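Local coordinates for aminotransferase, class III (Thermomicrobium roseum, PDB 6IO1), which is a thermostable (S)-enantioselective omega-transaminase that probably moves amino groups by way of pyridoxal phosphate, bound here in its aminated form, at residues B[123-128]-B[258-263]; B[152-157]-B[163-168]; B[169-172]-B[176-179]; B[228-231]-B[235-238]. One frame throughout, in Å; residues are numbered along the deposited sequence.

Contact 1 of 4, residues B[123-128]-B[258-263]. With PMP (4'-deoxy-4'-aminopyridoxal-5'-phosphate), chain C.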
loop_
_atom_site.group_PDB
_atom_site.type_symbol
_atom_site.label_atom_id
_atom_site.label_comp_id
_atom_site.label_asym_id
_atom_site.label_seq_id
_atom_site.Cartn_x
_atom_site.Cartn_y
_atom_site.Cartn_z
ATOM N N GLU B 123 -4.956 -0.760 0.463
ATOM C CA GLU B 123 -4.584 -2.015 -0.183
ATOM C C GLU B 123 -5.550 -3.126 0.205
ATOM O O GLU B 123 -5.973 -3.918 -0.646
ATOM C CB GLU B 123 -3.154 -2.398 0.200
ATOM C CG GLU B 123 -2.061 -1.627 -0.521
ATOM C CD GLU B 123 -0.673 -2.162 -0.208
ATOM O OE1 GLU B 123 -0.573 -3.152 0.548
ATOM O OE2 GLU B 123 0.316 -1.596 -0.717
ATOM N N SER B 124 -5.932 -3.177 1.482
ATOM C CA SER B 124 -6.842 -4.215 1.957
ATOM C C SER B 124 -8.211 -4.091 1.299
ATOM O O SER B 124 -8.792 -5.085 0.854
ATOM C CB SER B 124 -6.966 -4.142 3.479
ATOM O OG SER B 124 -5.725 -4.410 4.108
ATOM N N ASN B 125 -8.756 -2.874 1.250
ATOM C CA ASN B 125 -10.077 -2.686 0.658
ATOM C C ASN B 125 -10.065 -2.956 -0.842
ATOM O O ASN B 125 -11.018 -3.534 -1.379
ATOM C CB ASN B 125 -10.590 -1.282 0.969
ATOM C CG ASN B 125 -11.069 -1.150 2.401
ATOM O OD1 ASN B 125 -11.523 -2.121 3.005
ATOM N ND2 ASN B 125 -10.955 0.049 2.959
ATOM N N GLU B 126 -8.998 -2.549 -1.539
ATOM C CA GLU B 126 -8.881 -2.891 -2.953
ATOM C C GLU B 126 -8.832 -4.399 -3.143
ATOM O O GLU B 126 -9.489 -4.946 -4.041
ATOM C CB GLU B 126 -7.637 -2.239 -3.557
ATOM C CG GLU B 126 -7.277 -2.744 -4.947
ATOM C CD GLU B 126 -8.139 -2.138 -6.040
ATOM O OE1 GLU B 126 -7.887 -2.436 -7.227
ATOM O OE2 GLU B 126 -9.067 -1.366 -5.719
ATOM N N THR B 127 -8.067 -5.090 -2.294
ATOM C CA THR B 127 -7.994 -6.543 -2.371
ATOM C C THR B 127 -9.361 -7.172 -2.139
ATOM O O THR B 127 -9.747 -8.105 -2.847
ATOM C CB THR B 127 -6.980 -7.070 -1.354
ATOM O OG1 THR B 127 -5.683 -6.536 -1.649
ATOM C CG2 THR B 127 -6.919 -8.589 -1.392
ATOM N N ALA B 128 -10.110 -6.667 -1.158
ATOM C CA ALA B 128 -11.430 -7.219 -0.866
ATOM C C ALA B 128 -12.396 -7.009 -2.027
ATOM O O ALA B 128 -13.155 -7.918 -2.385
ATOM C CB ALA B 128 -11.990 -6.596 0.411
ATOM N N ILE B 258 -18.675 -6.854 3.016
ATOM C CA ILE B 258 -17.286 -6.531 3.316
ATOM C C ILE B 258 -17.293 -5.569 4.496
ATOM O O ILE B 258 -17.742 -4.425 4.373
ATOM C CB ILE B 258 -16.568 -5.921 2.106
ATOM C CG1 ILE B 258 -16.624 -6.872 0.910
ATOM C CG2 ILE B 258 -15.126 -5.584 2.457
ATOM C CD1 ILE B 258 -16.136 -6.253 -0.381
ATOM N N LEU B 259 -16.798 -6.024 5.642
ATOM C CA LEU B 259 -16.734 -5.198 6.840
ATOM C C LEU B 259 -15.339 -4.599 6.953
ATOM O O LEU B 259 -14.346 -5.331 7.021
ATOM C CB LEU B 259 -17.078 -6.007 8.090
ATOM C CG LEU B 259 -17.689 -5.177 9.219
ATOM C CD1 LEU B 259 -19.013 -4.565 8.782
ATOM C CD2 LEU B 259 -17.868 -6.018 10.468
ATOM N N ASP B 260 -15.272 -3.270 6.978
ATOM C CA ASP B 260 -14.006 -2.544 7.044
ATOM C C ASP B 260 -13.687 -2.310 8.514
ATOM O O ASP B 260 -14.225 -1.394 9.142
ATOM C CB ASP B 260 -14.106 -1.237 6.260
ATOM C CG ASP B 260 -12.802 -0.452 6.236
ATOM O OD1 ASP B 260 -11.922 -0.689 7.085
ATOM O OD2 ASP B 260 -12.660 0.417 5.351
ATOM N N GLU B 261 -12.796 -3.134 9.064
ATOM C CA GLU B 261 -12.381 -3.036 10.456
ATOM C C GLU B 261 -11.015 -2.379 10.609
ATOM O O GLU B 261 -10.321 -2.630 11.599
ATOM C CB GLU B 261 -12.378 -4.420 11.105
ATOM C CG GLU B 261 -13.754 -5.057 11.220
ATOM C CD GLU B 261 -14.272 -5.079 12.645
ATOM O OE1 GLU B 261 -13.741 -4.321 13.484
ATOM O OE2 GLU B 261 -15.207 -5.857 12.927
ATOM N N VAL B 262 -10.609 -1.556 9.637
ATOM C CA VAL B 262 -9.283 -0.941 9.677
ATOM C C VAL B 262 -9.122 -0.086 10.930
ATOM O O VAL B 262 -8.074 -0.117 11.588
ATOM C CB VAL B 262 -9.036 -0.129 8.391
ATOM C CG1 VAL B 262 -7.863 0.819 8.566
ATOM C CG2 VAL B 262 -8.788 -1.067 7.217
ATOM N N ILE B 263 -10.152 0.675 11.289
ATOM C CA ILE B 263 -10.102 1.501 12.493
ATOM C C ILE B 263 -10.663 0.760 13.699
ATOM O O ILE B 263 -10.028 0.698 14.756
ATOM C CB ILE B 263 -10.859 2.828 12.263
ATOM C CG1 ILE B 263 -10.103 3.728 11.287
ATOM C CG2 ILE B 263 -11.081 3.546 13.584
ATOM C CD1 ILE B 263 -10.745 5.087 11.109
HETATM N N1 PMP C . -10.107 2.057 5.721
HETATM C C2 PMP C . -10.451 2.838 6.745
HETATM C C2A PMP C . -11.650 2.471 7.563
HETATM C C3 PMP C . -9.705 3.982 7.051
HETATM O O3 PMP C . -10.081 4.762 8.106
HETATM C C4 PMP C . -8.587 4.310 6.278
HETATM C C4A PMP C . -7.768 5.538 6.590
HETATM N N4A PMP C . -7.797 5.887 8.013
HETATM C C5 PMP C . -8.241 3.476 5.205
HETATM C C6 PMP C . -9.035 2.367 4.974
HETATM C C5A PMP C . -7.057 3.776 4.339
HETATM O O4P PMP C . -5.850 3.157 4.884
HETATM P P PMP C . -4.396 3.420 4.231
HETATM O O1P PMP C . -3.422 2.595 5.049
HETATM O O2P PMP C . -4.497 2.961 2.790
HETATM O O3P PMP C . -4.157 4.912 4.358
#
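Asp260 OD2 is the polar centre of this contact. Across the segments Asn125 ND2 donates to Asp260 OD2 at 3.0 Å with an N-H...O angle of 153°, and the donor stands above the carboxylate plane. Amide and carboxylate are turned 71° against each other. His155 ND1 is a further hydrogen-bond partner of the same oxygen, and PMP N1 lies 3.1 Å from Asp260 OD2. The other carboxylate oxygen, Asp260 OD1, accepts from Val262 N at 3.0 Å and closes an Asx turn, which, with the bonds to OD2, probably fixes the rotation of the carboxylate. With CG anti to the backbone N (chi1 -178°), the carboxylate reaches from the strand end to the pyridine nitrogen. Asn125 is steadied as well: ND2 also serves His155 O, while OD1 pairs with Thr286 OG1. Putting an alanine at Asp260 would probably leave Asn125 ND2 and His155 ND1 without a shared acceptor and the pyridine nitrogen without its carboxylate neighbour. Val262 lies over one face of the pyridine ring, with CB 3.6 Å from PMP N1. Farther along the helix, Ala128 CB meets Ile258 CG2 at 3.9 Å, an apolar touch that seats helix 121-138 against strand 256-260. A carboxylate at the end of a strand, set beside the pyridine nitrogen, is the hallmark of the cofactor site in fold-type I, class III aminotransferases.

Contact 2 of 4, residues B[152-157]-B[163-168]. With PMP (4'-deoxy-4'-aminopyridoxal-5'-phosphate), chain C.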
loop_
_atom_site.group_PDB
_atom_site.type_symbol
_atom_site.label_atom_id
_atom_site.label_comp_id
_atom_site.label_asym_id
_atom_site.label_seq_id
_atom_site.Cartn_x
_atom_site.Cartn_y
_atom_site.Cartn_z
ATOM N N MET B 152 -20.261 9.467 3.479
ATOM C CA MET B 152 -19.435 9.672 4.670
ATOM C C MET B 152 -18.554 8.459 4.953
ATOM O O MET B 152 -17.847 8.456 5.965
ATOM C CB MET B 152 -20.250 10.013 5.931
ATOM C CG MET B 152 -21.201 11.191 5.757
ATOM S SD MET B 152 -22.266 11.480 7.184
ATOM C CE MET B 152 -21.121 12.269 8.312
ATOM N N ALA B 153 -18.589 7.424 4.120
ATOM C CA ALA B 153 -17.689 6.292 4.283
ATOM C C ALA B 153 -16.289 6.655 3.809
ATOM O O ALA B 153 -16.119 7.432 2.865
ATOM C CB ALA B 153 -18.202 5.081 3.508
ATOM N N TYR B 154 -15.281 6.099 4.479
ATOM C CA TYR B 154 -13.885 6.278 4.089
ATOM C C TYR B 154 -13.203 4.918 4.085
ATOM O O TYR B 154 -13.069 4.285 5.137
ATOM C CB TYR B 154 -13.156 7.248 5.017
ATOM C CG TYR B 154 -11.752 7.544 4.545
ATOM C CD1 TYR B 154 -11.516 8.504 3.569
ATOM C CD2 TYR B 154 -10.664 6.850 5.057
ATOM C CE1 TYR B 154 -10.235 8.770 3.125
ATOM C CE2 TYR B 154 -9.383 7.111 4.619
ATOM C CZ TYR B 154 -9.172 8.072 3.655
ATOM O OH TYR B 154 -7.893 8.333 3.220
ATOM N N HIS B 155 -12.775 4.470 2.906
ATOM C CA HIS B 155 -12.144 3.166 2.748
ATOM C C HIS B 155 -10.758 3.251 2.116
ATOM O O HIS B 155 -10.189 2.214 1.757
ATOM C CB HIS B 155 -13.041 2.249 1.911
ATOM C CG HIS B 155 -14.425 2.093 2.458
ATOM N ND1 HIS B 155 -14.697 1.374 3.603
ATOM C CD2 HIS B 155 -15.616 2.563 2.018
ATOM C CE1 HIS B 155 -15.996 1.408 3.843
ATOM N NE2 HIS B 155 -16.576 2.123 2.897
ATOM N N GLY B 156 -10.198 4.443 1.988
ATOM C CA GLY B 156 -8.925 4.649 1.326
ATOM C C GLY B 156 -9.066 5.564 0.123
ATOM O O GLY B 156 -10.158 5.823 -0.378
ATOM N N ILE B 157 -7.915 6.046 -0.345
ATOM C CA ILE B 157 -7.906 7.006 -1.438
ATOM C C ILE B 157 -7.174 6.471 -2.668
ATOM O O ILE B 157 -6.825 7.233 -3.562
ATOM C CB ILE B 157 -7.313 8.353 -0.979
ATOM C CG1 ILE B 157 -6.122 8.140 -0.038
ATOM C CG2 ILE B 157 -8.366 9.192 -0.286
ATOM C CD1 ILE B 157 -4.844 7.692 -0.718
ATOM N N SER B 163 -13.146 5.015 -4.891
ATOM C CA SER B 163 -14.553 5.021 -5.277
ATOM C C SER B 163 -15.447 4.615 -4.111
ATOM O O SER B 163 -16.535 5.174 -3.933
ATOM C CB SER B 163 -14.779 4.100 -6.475
ATOM O OG SER B 163 -14.090 4.567 -7.621
ATOM N N ALA B 164 -15.011 3.631 -3.317
ATOM C CA ALA B 164 -15.811 3.186 -2.179
ATOM C C ALA B 164 -16.012 4.306 -1.165
ATOM O O ALA B 164 -17.078 4.410 -0.547
ATOM C CB ALA B 164 -15.157 1.974 -1.516
ATOM N N THR B 165 -14.994 5.140 -0.971
ATOM C CA THR B 165 -15.097 6.266 -0.053
ATOM C C THR B 165 -16.230 7.199 -0.464
ATOM O O THR B 165 -16.403 7.509 -1.645
ATOM C CB THR B 165 -13.770 7.028 -0.018
ATOM O OG1 THR B 165 -12.786 6.247 0.673
ATOM C CG2 THR B 165 -13.921 8.374 0.675
ATOM N N GLY B 166 -17.009 7.646 0.523
ATOM C CA GLY B 166 -18.166 8.483 0.276
ATOM C C GLY B 166 -18.016 9.950 0.609
ATOM O O GLY B 166 -19.030 10.665 0.635
ATOM N N VAL B 167 -16.808 10.434 0.869
ATOM C CA VAL B 167 -16.560 11.849 1.150
ATOM C C VAL B 167 -16.089 12.503 -0.138
ATOM O O VAL B 167 -14.965 12.220 -0.595
ATOM C CB VAL B 167 -15.536 12.028 2.278
ATOM C CG1 VAL B 167 -15.365 13.503 2.606
ATOM C CG2 VAL B 167 -15.963 11.248 3.511
ATOM N N PRO B 168 -16.889 13.370 -0.772
ATOM C CA PRO B 168 -16.514 13.902 -2.091
ATOM C C PRO B 168 -15.248 14.744 -2.095
ATOM O O PRO B 168 -14.655 14.923 -3.167
ATOM C CB PRO B 168 -17.738 14.739 -2.491
ATOM C CG PRO B 168 -18.863 14.169 -1.685
ATOM C CD PRO B 168 -18.240 13.801 -0.372
HETATM N N1 PMP C . -10.107 2.057 5.721
HETATM C C2 PMP C . -10.451 2.838 6.745
HETATM C C2A PMP C . -11.650 2.471 7.563
HETATM C C3 PMP C . -9.705 3.982 7.051
HETATM O O3 PMP C . -10.081 4.762 8.106
HETATM C C4 PMP C . -8.587 4.310 6.278
HETATM C C4A PMP C . -7.768 5.538 6.590
HETATM N N4A PMP C . -7.797 5.887 8.013
HETATM C C5 PMP C . -8.241 3.476 5.205
HETATM C C6 PMP C . -9.035 2.367 4.974
HETATM C C5A PMP C . -7.057 3.776 4.339
HETATM O O4P PMP C . -5.850 3.157 4.884
HETATM P P PMP C . -4.396 3.420 4.231
HETATM O O1P PMP C . -3.422 2.595 5.049
HETATM O O2P PMP C . -4.497 2.961 2.790
HETATM O O3P PMP C . -4.157 4.912 4.358
HETATM O O HOH W 1 -20.436 12.401 2.206
#
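Thr165 OG1 sits in the tight part of this contact, held by two bonds to the backbone of the opposing loop. Thr165 OG1 accepts from His155 N at 2.9 Å, nearly straight at 169°, and donates to Gly156 O, also at 2.9 Å. With chi1 at -72°, OG1 lies beside its own backbone N and faces these two groups, while the methyl Thr165 CG2 goes the other way and comes within 3.2 Å of Ala153 O. The Thr165 and Tyr154 side chains point the same way, and Thr165 CG2 comes obliquely to within 3.8 Å of Tyr154 CD1. Next to it, Ala164 CB packs on His155 CD2 at 3.6 Å. The imidazole turns its polar ND1 elsewhere, to Asp260. A beta carbon on Gly166 would be pressed against the backbone nitrogens of Met152 and Ala153. The solvent side, at the partly exposed Met152 and Val167, is looser. There Met152 N reaches Gly166 O only weakly, at 3.3 Å, and a water lies beside the pair, donating to Gly166 O at 2.7 Å and accepting weakly from Met152 N. Val167 CG2 merely brushes Met152 CA at 4.0 Å. The two Thr165 OG1 bonds thus make the polar bonding firm where the loop carries Tyr154, His155 and Gly156 of the PMP pocket, and it is slack at the outer end. The hydroxyl of Thr165, just after helix 159-164, acts as a second-shell group that probably helps to position the His155 backbone, whose carbonyl oxygen lies near the cofactor ring.

Contact 3 of 4, residues B[169-172]-B[176-179]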
loop_
_atom_site.group_PDB
_atom_site.type_symbol
_atom_site.label_atom_id
_atom_site.label_comp_id
_atom_site.label_asym_id
_atom_site.label_seq_id
_atom_site.Cartn_x
_atom_site.Cartn_y
_atom_site.Cartn_z
ATOM N N ALA B 169 -14.821 15.278 -0.947
ATOM C CA ALA B 169 -13.622 16.112 -0.926
ATOM C C ALA B 169 -12.388 15.340 -1.379
ATOM O O ALA B 169 -11.454 15.933 -1.932
ATOM C CB ALA B 169 -13.403 16.684 0.476
ATOM N N TYR B 170 -12.362 14.027 -1.151
ATOM C CA TYR B 170 -11.238 13.215 -1.607
ATOM C C TYR B 170 -11.247 13.028 -3.119
ATOM O O TYR B 170 -10.188 12.827 -3.722
ATOM C CB TYR B 170 -11.245 11.869 -0.885
ATOM C CG TYR B 170 -10.954 12.005 0.591
ATOM C CD1 TYR B 170 -9.652 12.160 1.048
ATOM C CD2 TYR B 170 -11.981 12.004 1.526
ATOM C CE1 TYR B 170 -9.378 12.293 2.394
ATOM C CE2 TYR B 170 -11.717 12.139 2.875
ATOM C CZ TYR B 170 -10.414 12.283 3.304
ATOM O OH TYR B 170 -10.144 12.418 4.647
ATOM N N TRP B 171 -12.426 13.078 -3.746
ATOM C CA TRP B 171 -12.512 12.878 -5.188
ATOM C C TRP B 171 -12.009 14.087 -5.966
ATOM O O TRP B 171 -11.449 13.930 -7.058
ATOM C CB TRP B 171 -13.955 12.587 -5.605
ATOM C CG TRP B 171 -14.566 11.363 -5.005
ATOM C CD1 TRP B 171 -13.918 10.335 -4.385
ATOM C CD2 TRP B 171 -15.959 11.035 -4.980
ATOM N NE1 TRP B 171 -14.824 9.388 -3.973
ATOM C CE2 TRP B 171 -16.084 9.793 -4.331
ATOM C CE3 TRP B 171 -17.112 11.672 -5.447
ATOM C CZ2 TRP B 171 -17.318 9.178 -4.128
ATOM C CZ3 TRP B 171 -18.335 11.059 -5.249
ATOM C CH2 TRP B 171 -18.428 9.825 -4.595
ATOM N N GLU B 172 -12.205 15.288 -5.425
ATOM C CA GLU B 172 -12.056 16.518 -6.194
ATOM C C GLU B 172 -10.664 16.665 -6.798
ATOM O O GLU B 172 -9.652 16.569 -6.097
ATOM C CB GLU B 172 -12.366 17.721 -5.301
ATOM C CG GLU B 172 -12.397 19.052 -6.031
ATOM C CD GLU B 172 -12.763 20.205 -5.119
ATOM O OE1 GLU B 172 -12.484 20.115 -3.904
ATOM O OE2 GLU B 172 -13.329 21.202 -5.615
ATOM N N PRO B 176 -10.984 10.871 -13.291
ATOM C CA PRO B 176 -12.009 9.823 -13.268
ATOM C C PRO B 176 -11.680 8.728 -12.266
ATOM O O PRO B 176 -10.517 8.466 -11.947
ATOM C CB PRO B 176 -11.999 9.284 -14.704
ATOM C CG PRO B 176 -10.633 9.586 -15.211
ATOM C CD PRO B 176 -10.180 10.845 -14.525
ATOM N N ARG B 177 -12.731 8.045 -11.800
ATOM C CA ARG B 177 -12.593 6.956 -10.795
ATOM C C ARG B 177 -13.148 5.652 -11.380
ATOM O O ARG B 177 -13.923 5.727 -12.353
ATOM C CB ARG B 177 -13.315 7.320 -9.495
ATOM C CG ARG B 177 -12.852 8.626 -8.867
ATOM C CD ARG B 177 -13.619 8.947 -7.598
ATOM N NE ARG B 177 -15.058 8.973 -7.818
ATOM C CZ ARG B 177 -15.740 10.043 -8.210
ATOM N NH1 ARG B 177 -17.048 9.969 -8.381
ATOM N NH2 ARG B 177 -15.111 11.185 -8.427
ATOM N N PRO B 178 -12.758 4.466 -10.863
ATOM C CA PRO B 178 -13.245 3.195 -11.405
ATOM C C PRO B 178 -14.773 3.099 -11.293
ATOM O O PRO B 178 -15.310 3.429 -10.250
ATOM C CB PRO B 178 -12.596 2.140 -10.497
ATOM C CG PRO B 178 -11.391 2.842 -9.909
ATOM C CD PRO B 178 -11.825 4.284 -9.750
ATOM N N PRO B 179 -15.477 2.656 -12.358
ATOM C CA PRO B 179 -16.939 2.542 -12.347
ATOM C C PRO B 179 -17.457 1.308 -11.593
ATOM O O PRO B 179 -16.717 0.352 -11.450
ATOM C CB PRO B 179 -17.282 2.420 -13.838
ATOM C CG PRO B 179 -16.084 1.709 -14.424
ATOM C CD PRO B 179 -14.901 2.235 -13.638
HETATM O O HOH W 2 -12.124 11.548 -8.525
#
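Trp171 and Arg177 make this contact through stacking. The guanidinium lies flat over one face of the indole, with the planes 13° apart and the centres 3.7 Å apart. The cation-pi component is directed at the six-membered ring: Arg177 CZ is 3.7 Å from its centroid and 28° off the normal. Individual atoms confirm the overlap, since Arg177 NH1 is 3.4 Å from Trp171 CE3. A CH-pi contact extends the stack, with Arg177 CD 3.7 Å from the centroid of the five-membered ring. A bend at chi3 (-55°) lets the methylene and the guanidinium settle together on the two halves of the indole.

Hydrogen bonding across the segments runs through a water in the guanidinium plane. The water accepts from Arg177 NH2 at 3.0 Å and donates to Trp171 O at 2.9 Å. The indole is held in its own right by a bond from NE1 to Leu162 O. Replacing Trp171 with an alanine would probably leave the Arg177 guanidinium without its aromatic platform, freer to turn, and Leu162 O without its indole donor.

Intersubunit contacts lie close by: Glu172 forms a salt bridge with Arg316 of the second subunit, and Pro178 packs on Pro178 of that subunit. The arrangement is a classic arginine-on-tryptophan cation-pi stack, joining the short helix 168-171 to the loop that leads into strand 181-184, beside the dimer interface.

Contact 4 of 4, residues B[228-231]-B[235-238]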
loop_
_atom_site.group_PDB
_atom_site.type_symbol
_atom_site.label_atom_id
_atom_site.label_comp_id
_atom_site.label_asym_id
_atom_site.label_seq_id
_atom_site.Cartn_x
_atom_site.Cartn_y
_atom_site.Cartn_z
ATOM N N PRO B 228 -18.042 -0.667 10.658
ATOM C CA PRO B 228 -19.040 -0.788 11.736
ATOM C C PRO B 228 -19.386 0.560 12.340
ATOM O O PRO B 228 -20.568 0.883 12.521
ATOM C CB PRO B 228 -18.354 -1.722 12.744
ATOM C CG PRO B 228 -17.334 -2.467 11.948
ATOM C CD PRO B 228 -16.862 -1.515 10.892
ATOM N N VAL B 229 -18.373 1.362 12.653
ATOM C CA VAL B 229 -18.535 2.772 12.980
ATOM C C VAL B 229 -17.680 3.558 12.000
ATOM O O VAL B 229 -16.457 3.372 11.951
ATOM C CB VAL B 229 -18.130 3.077 14.431
ATOM C CG1 VAL B 229 -18.212 4.572 14.700
ATOM C CG2 VAL B 229 -19.006 2.305 15.402
ATOM N N GLN B 230 -18.317 4.422 11.213
ATOM C CA GLN B 230 -17.572 5.243 10.268
ATOM C C GLN B 230 -16.628 6.155 11.037
ATOM O O GLN B 230 -17.033 6.813 11.995
ATOM C CB GLN B 230 -18.531 6.060 9.402
ATOM C CG GLN B 230 -19.332 5.224 8.414
ATOM C CD GLN B 230 -20.475 5.992 7.780
ATOM O OE1 GLN B 230 -21.346 6.519 8.472
ATOM N NE2 GLN B 230 -20.479 6.056 6.453
ATOM N N GLY B 231 -15.361 6.180 10.634
ATOM C CA GLY B 231 -14.361 6.892 11.406
ATOM C C GLY B 231 -13.944 8.229 10.834
ATOM O O GLY B 231 -14.191 9.274 11.442
ATOM N N VAL B 235 -17.088 9.904 12.735
ATOM C CA VAL B 235 -17.460 9.071 13.877
ATOM C C VAL B 235 -18.976 8.918 13.906
ATOM O O VAL B 235 -19.644 9.360 14.847
ATOM C CB VAL B 235 -16.916 9.644 15.200
ATOM C CG1 VAL B 235 -17.135 8.660 16.348
ATOM C CG2 VAL B 235 -15.437 9.956 15.062
ATOM N N VAL B 236 -19.530 8.315 12.860
ATOM C CA VAL B 236 -20.970 8.116 12.758
ATOM C C VAL B 236 -21.299 6.784 13.418
ATOM O O VAL B 236 -21.043 5.718 12.852
ATOM C CB VAL B 236 -21.444 8.150 11.302
ATOM C CG1 VAL B 236 -22.956 8.004 11.233
ATOM C CG2 VAL B 236 -20.998 9.439 10.632
ATOM N N VAL B 237 -21.870 6.845 14.615
ATOM C CA VAL B 237 -22.284 5.645 15.334
ATOM C C VAL B 237 -23.656 5.245 14.810
ATOM O O VAL B 237 -24.602 6.042 14.883
ATOM C CB VAL B 237 -22.302 5.875 16.853
ATOM C CG1 VAL B 237 -22.639 4.583 17.581
ATOM C CG2 VAL B 237 -20.962 6.421 17.321
ATOM N N PRO B 238 -23.813 4.039 14.273
ATOM C CA PRO B 238 -25.087 3.659 13.668
ATOM C C PRO B 238 -26.153 3.488 14.733
ATOM O O PRO B 238 -25.837 3.224 15.903
ATOM C CB PRO B 238 -24.764 2.325 12.981
ATOM C CG PRO B 238 -23.667 1.753 13.813
ATOM C CD PRO B 238 -22.838 2.935 14.251
HETATM O O HOH W 3 -22.014 4.818 10.611
#
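Residues 228-231 and 235-238 run roughly antiparallel, 156° apart end to end, and share a single beta bridge in which Gln230 and Val236 form a hydrogen-bonded pair. Val236 N donates to Gln230 O at 3.0 Å, whereas the return bond from Gln230 N to Val236 O is long and weak. Val235 N closes the turn end on Gly231 O at 3.2 Å.

On one side, Gln230 and Val236 lie alongside each other and point the same way, so that the amide oxygen Gln230 OE1 rests 3.3 Å from Val236 CB. A water lies between Gln230 OE1 (2.8 Å) and Val236 O (2.6 Å), and Gln230 NE2 is engaged by Arg151 O. Val229 splits its two methyls. Val229 CG1, anti to the backbone N (chi1 176°), lies 3.6 Å from Val236 O, and Val229 CG2 meets Pro238 CD at 4.1 Å, the two side chains crossing at about a right angle. Tyr278 of helix 274-278 packs on Val229, Val237 and Pro238.

Chemically, the pairing is mixed: few backbone bonds, one of them weak, are supplemented by valine and proline contacts, while the buried amide of Gln230 bonds through NE2 to a backbone carbonyl, and OE1 probably takes a share of a water that has more acceptors than protons.

In the fold
Helix 121-138 opens the longest loop, which contact 1 closes 130 residues later at the end of strand 256-260; the other three contacts nest inside it. Contact 2 folds the loop after strand 146-150 back on the end of helix 159-164. Contact 3 follows in series, closing the short turn before strand 181-184, and meets contact 2 through the probable Ser163 OG to Pro178 O hydrogen bond. Contact 4, after strand 221-226, comes last within the large loop and packs against both contact 1 and contact 2. Contacts 1 and 2 share the cofactor, whereas contact 3 lies toward the periphery, about 22 Å from contact 4 between centres.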